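PDB 2PW6: 4,5-DOPA dioxygenase extradiol from Escherichia coli, which opens the aromatic ring of L-DOPA between carbons 4 and 5 in vitro, the product rearranging to betalamic acid; its physiological substrate is unknown. Local coordinates for residues 147-152 against 215-220; 179-184 against 191-196; 203-208 against 249-254. All coordinates share one frame; numbering follows the deposited sequence.

Interaction 1. Residues 147-152 against 215-220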
# COMPACT_ATOMS: atom_id res chain seq x y z
N LYS A 147 -16.09 -15.85 3.92
CA LYS A 147 -17.52 -15.73 4.13
C LYS A 147 -18.20 -15.08 2.93
O LYS A 147 -17.61 -14.21 2.30
CB LYS A 147 -17.79 -14.92 5.40
CG LYS A 147 -17.36 -15.60 6.70
CD LYS A 147 -17.96 -17.03 6.81
CE LYS A 147 -17.94 -17.54 8.24
NZ LYS A 147 -16.55 -17.72 8.72
N PRO A 148 -19.46 -15.49 2.63
CA PRO A 148 -20.20 -14.91 1.52
C PRO A 148 -20.78 -13.56 1.83
O PRO A 148 -20.91 -13.18 3.01
CB PRO A 148 -21.34 -15.93 1.28
CG PRO A 148 -21.60 -16.51 2.70
CD PRO A 148 -20.23 -16.59 3.29
N ALA A 149 -21.21 -12.86 0.78
CA ALA A 149 -21.73 -11.50 0.84
C ALA A 149 -22.84 -11.25 1.86
O ALA A 149 -22.92 -10.15 2.44
CB ALA A 149 -22.20 -11.05 -0.57
N ALA A 150 -23.73 -12.24 2.00
CA ALA A 150 -24.87 -12.22 2.91
C ALA A 150 -24.40 -12.11 4.38
O ALA A 150 -24.98 -11.39 5.19
CB ALA A 150 -25.72 -13.49 2.70
N TRP A 151 -23.32 -12.83 4.68
CA TRP A 151 -22.68 -12.86 5.97
C TRP A 151 -22.10 -11.48 6.33
O TRP A 151 -22.34 -10.95 7.43
CB TRP A 151 -21.61 -13.97 5.94
CG TRP A 151 -21.02 -14.30 7.28
CD1 TRP A 151 -21.40 -15.31 8.13
CD2 TRP A 151 -19.94 -13.60 7.92
NE1 TRP A 151 -20.60 -15.29 9.26
CE2 TRP A 151 -19.70 -14.26 9.16
CE3 TRP A 151 -19.14 -12.50 7.57
CZ2 TRP A 151 -18.70 -13.84 10.05
CZ3 TRP A 151 -18.14 -12.09 8.45
CH2 TRP A 151 -17.93 -12.77 9.68
N HIS A 152 -21.35 -10.88 5.40
CA HIS A 152 -20.88 -9.51 5.57
C HIS A 152 -22.00 -8.51 5.74
O HIS A 152 -21.85 -7.57 6.52
CB HIS A 152 -19.97 -9.13 4.42
CG HIS A 152 -18.82 -10.08 4.27
ND1 HIS A 152 -17.76 -10.08 5.14
CD2 HIS A 152 -18.60 -11.09 3.39
CE1 HIS A 152 -16.90 -11.03 4.77
NE2 HIS A 152 -17.40 -11.66 3.72
N PRO A 215 -30.35 -7.56 -4.02
CA PRO A 215 -29.58 -7.29 -5.24
C PRO A 215 -28.12 -6.93 -4.97
O PRO A 215 -27.23 -7.39 -5.69
CB PRO A 215 -30.30 -6.08 -5.85
CG PRO A 215 -31.69 -6.25 -5.44
CD PRO A 215 -31.60 -6.76 -4.02
N LEU A 216 -27.87 -6.15 -3.93
CA LEU A 216 -26.52 -5.75 -3.59
C LEU A 216 -25.75 -6.84 -2.86
O LEU A 216 -24.52 -6.83 -2.81
CB LEU A 216 -26.52 -4.44 -2.81
CG LEU A 216 -27.10 -3.26 -3.59
CD1 LEU A 216 -26.74 -1.94 -2.89
CD2 LEU A 216 -26.60 -3.22 -5.03
N VAL A 217 -26.48 -7.80 -2.31
CA VAL A 217 -25.86 -8.98 -1.73
C VAL A 217 -25.54 -9.97 -2.84
O VAL A 217 -24.50 -10.61 -2.82
CB VAL A 217 -26.78 -9.63 -0.65
CG1 VAL A 217 -26.38 -11.09 -0.37
CG2 VAL A 217 -26.75 -8.79 0.62
N ASN A 218 -26.47 -10.10 -3.79
CA ASN A 218 -26.30 -10.96 -4.97
C ASN A 218 -25.68 -10.18 -6.14
O ASN A 218 -26.09 -10.36 -7.29
CB ASN A 218 -27.66 -11.54 -5.42
CG ASN A 218 -28.29 -12.46 -4.39
OD1 ASN A 218 -27.73 -13.50 -4.04
ND2 ASN A 218 -29.46 -12.10 -3.92
N TYR A 219 -24.70 -9.32 -5.84
CA TYR A 219 -24.18 -8.36 -6.81
C TYR A 219 -23.54 -9.05 -8.04
O TYR A 219 -23.58 -8.52 -9.13
CB TYR A 219 -23.22 -7.34 -6.16
CG TYR A 219 -21.89 -7.95 -5.78
CD1 TYR A 219 -20.74 -7.72 -6.54
CD2 TYR A 219 -21.78 -8.77 -4.66
CE1 TYR A 219 -19.51 -8.30 -6.19
CE2 TYR A 219 -20.57 -9.34 -4.30
CZ TYR A 219 -19.43 -9.10 -5.06
OH TYR A 219 -18.22 -9.70 -4.68
N LEU A 220 -22.98 -10.24 -7.85
CA LEU A 220 -22.39 -10.98 -8.96
C LEU A 220 -23.41 -11.48 -10.00
O LEU A 220 -23.02 -11.95 -11.08
CB LEU A 220 -21.51 -12.13 -8.44
CG LEU A 220 -20.21 -11.68 -7.75
CD1 LEU A 220 -19.49 -12.87 -7.11
CD2 LEU A 220 -19.31 -10.96 -8.73

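Interaction 2. Residues 179-184 against 191-196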
# COMPACT_ATOMS: atom_id res chain seq x y z
N LEU A 179 -8.36 -2.86 -11.54
CA LEU A 179 -7.16 -2.05 -11.84
C LEU A 179 -6.49 -2.45 -13.16
O LEU A 179 -5.62 -1.76 -13.66
CB LEU A 179 -6.16 -2.06 -10.66
CG LEU A 179 -6.75 -1.46 -9.36
CD1 LEU A 179 -5.73 -1.31 -8.30
CD2 LEU A 179 -7.39 -0.12 -9.61
N ARG A 180 -6.93 -3.58 -13.70
CA ARG A 180 -6.56 -3.95 -15.05
C ARG A 180 -7.26 -3.12 -16.13
O ARG A 180 -6.84 -3.17 -17.28
CB ARG A 180 -6.92 -5.40 -15.31
CG ARG A 180 -6.26 -6.38 -14.42
CD ARG A 180 -7.11 -7.59 -14.54
NE ARG A 180 -6.68 -8.64 -13.65
CZ ARG A 180 -7.47 -9.59 -13.19
NH1 ARG A 180 -8.77 -9.64 -13.54
NH2 ARG A 180 -6.95 -10.50 -12.38
N THR A 181 -8.34 -2.42 -15.78
CA THR A 181 -9.04 -1.56 -16.74
C THR A 181 -8.84 -0.10 -16.46
O THR A 181 -9.40 0.74 -17.16
CB THR A 181 -10.55 -1.79 -16.76
OG1 THR A 181 -11.10 -1.38 -15.51
CG2 THR A 181 -10.89 -3.26 -17.03
N VAL A 182 -8.07 0.23 -15.42
CA VAL A 182 -7.95 1.63 -15.00
C VAL A 182 -7.10 2.39 -16.02
O VAL A 182 -6.05 1.91 -16.44
CB VAL A 182 -7.47 1.77 -13.52
CG1 VAL A 182 -6.90 3.12 -13.25
CG2 VAL A 182 -8.64 1.53 -12.57
N LYS A 183 -7.59 3.55 -16.44
CA LYS A 183 -6.83 4.39 -17.37
C LYS A 183 -6.20 5.56 -16.62
O LYS A 183 -6.82 6.61 -16.44
CB LYS A 183 -7.60 4.78 -18.65
CG LYS A 183 -8.98 5.37 -18.47
CD LYS A 183 -9.72 5.35 -19.81
CE LYS A 183 -11.01 6.18 -19.78
NZ LYS A 183 -11.78 5.99 -21.05
N TRP A 184 -4.96 5.32 -16.20
CA TRP A 184 -4.21 6.18 -15.30
C TRP A 184 -3.93 7.57 -15.88
O TRP A 184 -3.83 8.53 -15.11
CB TRP A 184 -2.90 5.51 -14.84
CG TRP A 184 -3.03 4.09 -14.31
CD1 TRP A 184 -2.78 2.93 -15.00
CD2 TRP A 184 -3.40 3.69 -12.98
NE1 TRP A 184 -2.99 1.83 -14.19
CE2 TRP A 184 -3.37 2.26 -12.95
CE3 TRP A 184 -3.76 4.38 -11.81
CZ2 TRP A 184 -3.69 1.53 -11.79
CZ3 TRP A 184 -4.08 3.65 -10.67
CH2 TRP A 184 -4.04 2.23 -10.67
N TYR A 191 -16.18 4.10 -18.47
CA TYR A 191 -16.59 2.92 -19.21
C TYR A 191 -18.04 2.65 -19.00
O TYR A 191 -18.53 2.83 -17.89
CB TYR A 191 -15.82 1.72 -18.70
CG TYR A 191 -14.35 1.83 -18.90
CD1 TYR A 191 -13.82 2.43 -20.05
CD2 TYR A 191 -13.48 1.30 -17.97
CE1 TYR A 191 -12.45 2.52 -20.23
CE2 TYR A 191 -12.11 1.38 -18.16
CZ TYR A 191 -11.61 1.97 -19.29
OH TYR A 191 -10.25 2.02 -19.46
N PRO A 192 -18.76 2.24 -20.07
CA PRO A 192 -20.20 2.06 -19.94
C PRO A 192 -20.56 0.92 -18.98
O PRO A 192 -21.58 1.00 -18.30
CB PRO A 192 -20.64 1.74 -21.38
CG PRO A 192 -19.53 2.28 -22.25
CD PRO A 192 -18.31 1.95 -21.44
N TRP A 193 -19.75 -0.14 -18.94
CA TRP A 193 -20.00 -1.24 -18.03
C TRP A 193 -19.80 -0.77 -16.56
O TRP A 193 -20.56 -1.15 -15.68
CB TRP A 193 -19.14 -2.47 -18.40
CG TRP A 193 -17.66 -2.21 -18.33
CD1 TRP A 193 -16.87 -1.81 -19.35
CD2 TRP A 193 -16.82 -2.32 -17.18
NE1 TRP A 193 -15.57 -1.65 -18.91
CE2 TRP A 193 -15.52 -1.96 -17.58
CE3 TRP A 193 -17.04 -2.67 -15.83
CZ2 TRP A 193 -14.44 -1.96 -16.70
CZ3 TRP A 193 -15.96 -2.65 -14.95
CH2 TRP A 193 -14.68 -2.31 -15.39
N ALA A 194 -18.81 0.08 -16.33
CA ALA A 194 -18.62 0.71 -15.02
C ALA A 194 -19.86 1.49 -14.57
O ALA A 194 -20.30 1.30 -13.42
CB ALA A 194 -17.35 1.59 -15.00
N THR A 195 -20.41 2.34 -15.44
CA THR A 195 -21.62 3.14 -15.14
C THR A 195 -22.81 2.22 -14.96
O THR A 195 -23.62 2.38 -14.02
CB THR A 195 -21.92 4.18 -16.26
OG1 THR A 195 -20.92 5.21 -16.24
CG2 THR A 195 -23.27 4.84 -16.04
N SER A 196 -22.93 1.24 -15.86
CA SER A 196 -23.95 0.19 -15.70
C SER A 196 -23.95 -0.43 -14.26
O SER A 196 -24.95 -0.34 -13.55
CB SER A 196 -23.80 -0.90 -16.77
OG SER A 196 -24.93 -1.76 -16.78

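Interaction 3. Residues 203-208 against 249-254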
# COMPACT_ATOMS: atom_id res chain seq x y z
N ALA A 203 -29.28 2.13 -7.41
CA ALA A 203 -30.73 1.90 -7.54
C ALA A 203 -31.23 0.89 -6.51
O ALA A 203 -32.44 0.60 -6.44
CB ALA A 203 -31.09 1.41 -8.95
N ASN A 204 -30.32 0.33 -5.71
CA ASN A 204 -30.69 -0.76 -4.82
C ASN A 204 -30.25 -0.58 -3.39
O ASN A 204 -30.36 -1.50 -2.60
CB ASN A 204 -30.20 -2.07 -5.38
CG ASN A 204 -31.02 -2.53 -6.54
OD1 ASN A 204 -32.16 -2.96 -6.37
ND2 ASN A 204 -30.45 -2.45 -7.74
N LEU A 205 -29.78 0.62 -3.07
CA LEU A 205 -29.33 0.98 -1.72
C LEU A 205 -30.44 0.78 -0.71
O LEU A 205 -30.21 0.26 0.39
CB LEU A 205 -28.82 2.43 -1.70
CG LEU A 205 -27.55 2.66 -2.52
CD1 LEU A 205 -27.07 4.12 -2.45
CD2 LEU A 205 -26.45 1.67 -2.09
N THR A 206 -31.64 1.16 -1.13
CA THR A 206 -32.82 1.21 -0.28
C THR A 206 -33.67 -0.06 -0.36
O THR A 206 -34.79 -0.07 0.13
CB THR A 206 -33.68 2.44 -0.62
OG1 THR A 206 -34.09 2.36 -1.99
CG2 THR A 206 -32.91 3.73 -0.43
N TRP A 207 -33.14 -1.11 -0.98
CA TRP A 207 -33.87 -2.38 -1.11
C TRP A 207 -34.17 -3.02 0.25
O TRP A 207 -33.31 -3.08 1.13
CB TRP A 207 -33.09 -3.37 -1.97
CG TRP A 207 -33.88 -4.60 -2.34
CD1 TRP A 207 -34.67 -4.76 -3.45
CD2 TRP A 207 -33.96 -5.86 -1.62
NE1 TRP A 207 -35.23 -6.02 -3.47
CE2 TRP A 207 -34.81 -6.71 -2.36
CE3 TRP A 207 -33.40 -6.34 -0.42
CZ2 TRP A 207 -35.11 -8.03 -1.94
CZ3 TRP A 207 -33.70 -7.65 -0.00
CH2 TRP A 207 -34.54 -8.47 -0.77
N GLN A 208 -35.40 -3.50 0.41
CA GLN A 208 -35.83 -4.13 1.65
C GLN A 208 -36.41 -5.51 1.38
O GLN A 208 -37.12 -5.70 0.40
CB GLN A 208 -36.87 -3.27 2.35
CG GLN A 208 -36.49 -1.80 2.53
CD GLN A 208 -37.14 -1.20 3.75
OE1 GLN A 208 -37.71 -1.92 4.58
NE2 GLN A 208 -37.06 0.11 3.89
N GLU A 249 -34.44 5.47 8.38
CA GLU A 249 -33.62 6.66 8.33
C GLU A 249 -33.23 6.96 6.87
O GLU A 249 -33.33 6.07 6.01
CB GLU A 249 -32.39 6.46 9.24
CG GLU A 249 -31.39 5.37 8.75
CD GLU A 249 -30.70 4.61 9.89
OE1 GLU A 249 -30.18 5.24 10.83
OE2 GLU A 249 -30.68 3.36 9.81
N PRO A 250 -32.84 8.20 6.56
CA PRO A 250 -32.40 8.44 5.18
C PRO A 250 -31.11 7.71 4.80
O PRO A 250 -30.28 7.42 5.67
CB PRO A 250 -32.20 9.96 5.11
CG PRO A 250 -32.03 10.39 6.55
CD PRO A 250 -32.81 9.43 7.39
N ILE A 251 -30.98 7.40 3.52
CA ILE A 251 -29.71 6.99 2.91
C ILE A 251 -29.33 8.10 1.93
O ILE A 251 -30.11 8.46 1.05
CB ILE A 251 -29.82 5.63 2.16
CG1 ILE A 251 -30.10 4.49 3.13
CG2 ILE A 251 -28.54 5.35 1.35
CD1 ILE A 251 -30.15 3.11 2.47
N THR A 252 -28.12 8.62 2.11
CA THR A 252 -27.57 9.77 1.40
C THR A 252 -26.39 9.30 0.54
O THR A 252 -25.79 8.25 0.81
CB THR A 252 -27.01 10.77 2.44
OG1 THR A 252 -28.03 11.12 3.38
CG2 THR A 252 -26.47 12.04 1.80
N ILE A 253 -26.08 10.09 -0.49
CA ILE A 253 -24.87 9.93 -1.30
C ILE A 253 -24.11 11.25 -1.26
O ILE A 253 -24.30 12.09 -2.13
CB ILE A 253 -25.17 9.47 -2.76
CG1 ILE A 253 -25.71 8.03 -2.77
CG2 ILE A 253 -23.93 9.57 -3.65
CD1 ILE A 253 -26.54 7.69 -4.00
N PRO A 254 -23.23 11.42 -0.25
CA PRO A 254 -22.43 12.63 -0.01
C PRO A 254 -21.49 13.01 -1.15
O PRO A 254 -21.08 14.17 -1.24
CB PRO A 254 -21.60 12.27 1.23
CG PRO A 254 -21.59 10.81 1.26
CD PRO A 254 -22.93 10.40 0.77

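Interaction 1. Residues 147-152 against 215-220
A149 and V217 bring the two backbones closest together, with their CA atoms 5.5 Å apart. The tight part of the contact lies here, where the methyl of A149 is set against the peptide carbonyl of its partner, CB standing 3.2 Å from V217 O. V217 answers with one branch. With CG1 anti to its own backbone N (chi1 161°), that methyl is held against the first turn of the helix, where V217 CG1 lies 3.7 Å from A150 N and 4.0 Å from A150 CB. The small side chains of the two alanines probably permit so close an approach, and the grip across the interface is one of van der Waals contact alone.

Toward Y219 the fit is slacker. A149 CB meets the tyrosine ring at its edge, near the ring plane, at 4.4 Å from Y219 CE2. V217 and Y219 are buried, whereas A149 and A150 remain partly open to solvent. The helix start is braced from its own side: H152 NE2 gives a bent bond to K147 O (2.9 Å, 136°), reaching it from above the carbonyl plane, while K147 CG rests over the centre of the W151 ring.

The contact thus ties the start of helix 149-159, which follows strand 138-144, to the loop between helices 192-202 and 225-228. Helix 236-243 lies against both partners, its L239 touching A149 and its L242 touching L216, while Y219 stacks on Y235, and the Y219 side chain is about 10 Å from a bound zinc ion.

Interaction 2. Residues 179-184 against 191-196
In both Y191 and T181 the first torsion sets up the meeting: chi1 of -62° puts the tyrosine CG beside its backbone N and aims the ring at the 179-184 loop, while chi1 of 66° on T181 turns OG1 to the indole edge of W193. The phenol then donates to the backbone, Y191 OH lying 2.8 Å from T181 O with a C=O...O angle of 158°, slightly tilted from the carbonyl plane. K183 runs alongside in the opposite direction, its CD 3.4 Å from Y191 OH; its ammonium goes on to a salt bridge with D187. The loop leads from strand 167-173, past the zinc ligand H177, into helix 192-202, so that Y191, the N-cap residue, folds the helix start back on the chain leading to it. A phenylalanine here would probably leave the T181 carbonyl without its phenolic donor and the loop less firmly held. T181 OG1, bonded to S262 OG and N178 O, lies at the edge of the W193 ring, 3.6 Å from W193 CZ2. Y191 CB rests on one face of that indole, 3.3 Å above the plane and offset toward the rim.

Interaction 3. Residues 203-208 against 249-254
L205 and I251 carry most of the apolar contact, joined by I253 and, at the margin, T206. The sharpest meeting of side-chain ends is between L205 CD1 and I253 CD1, 3.9 Å apart, the two chains crossing at about a right angle. Nearer the backbone, L205 CB lies 4.2 Å from I251 CG2, the short branch of that isoleucine. The exposed T206 adds a lighter touch, its CG2 lying 4.1 Å from I251 CD1. I251 and I253 can work together because alternate residues of an extended chain present their side chains on the same side, while T252 between them points away.

A second kind of contact sets a methyl against a polar backbone atom. I251 CD1 comes to 3.5 Å from L205 O; the extended arm (chi2 -177°) brings this methyl to the carbonyl, with the T206 methyl also near it.

The strand involved, 251-252, is the outermost one on its side of the chain's central mixed sheet, antiparallel to 268-270, with backbone bonds pairing T252 with Q269 and P250 with G271. The contact therefore lays the loop that follows helix 192-202 over the sheet margin, where V268 and I270 also touch I251.

The polar bonds lie within the loop and between either segment and its surroundings. In the loop, residues 204-207 form a type I beta turn, closed by W207 N to N204 O at 3.2 Å, which places L205 and T206 at its two central positions. The flanks are held by polar groups: N204 ND2 bonds to Y200 O, Q208 NE2 to G247 O, and E249 forms a salt bridge with R163.

All three contacts belong to the LigB-type catalytic fold and involve the chain around helix 192-202. Interaction 2 holds the start of this helix; the loop that follows it supplies 203-208 to interaction 3 and then 215-220 to interaction 1. Along the chain, interaction 2 is nested inside the loop closed by interaction 1, whose segments alternate with those of interaction 3. Interactions 1 and 3, centres 17 Å apart, touch through P215 and L216 against N204, L205 and W207. Interaction 2 stands apart, its centre 22 and 24 Å from those of interactions 1 and 3. Interactions 1 and 2 approach the zinc site, whereas interaction 3 lies away from it, at the sheet edge formed by strand 251-252.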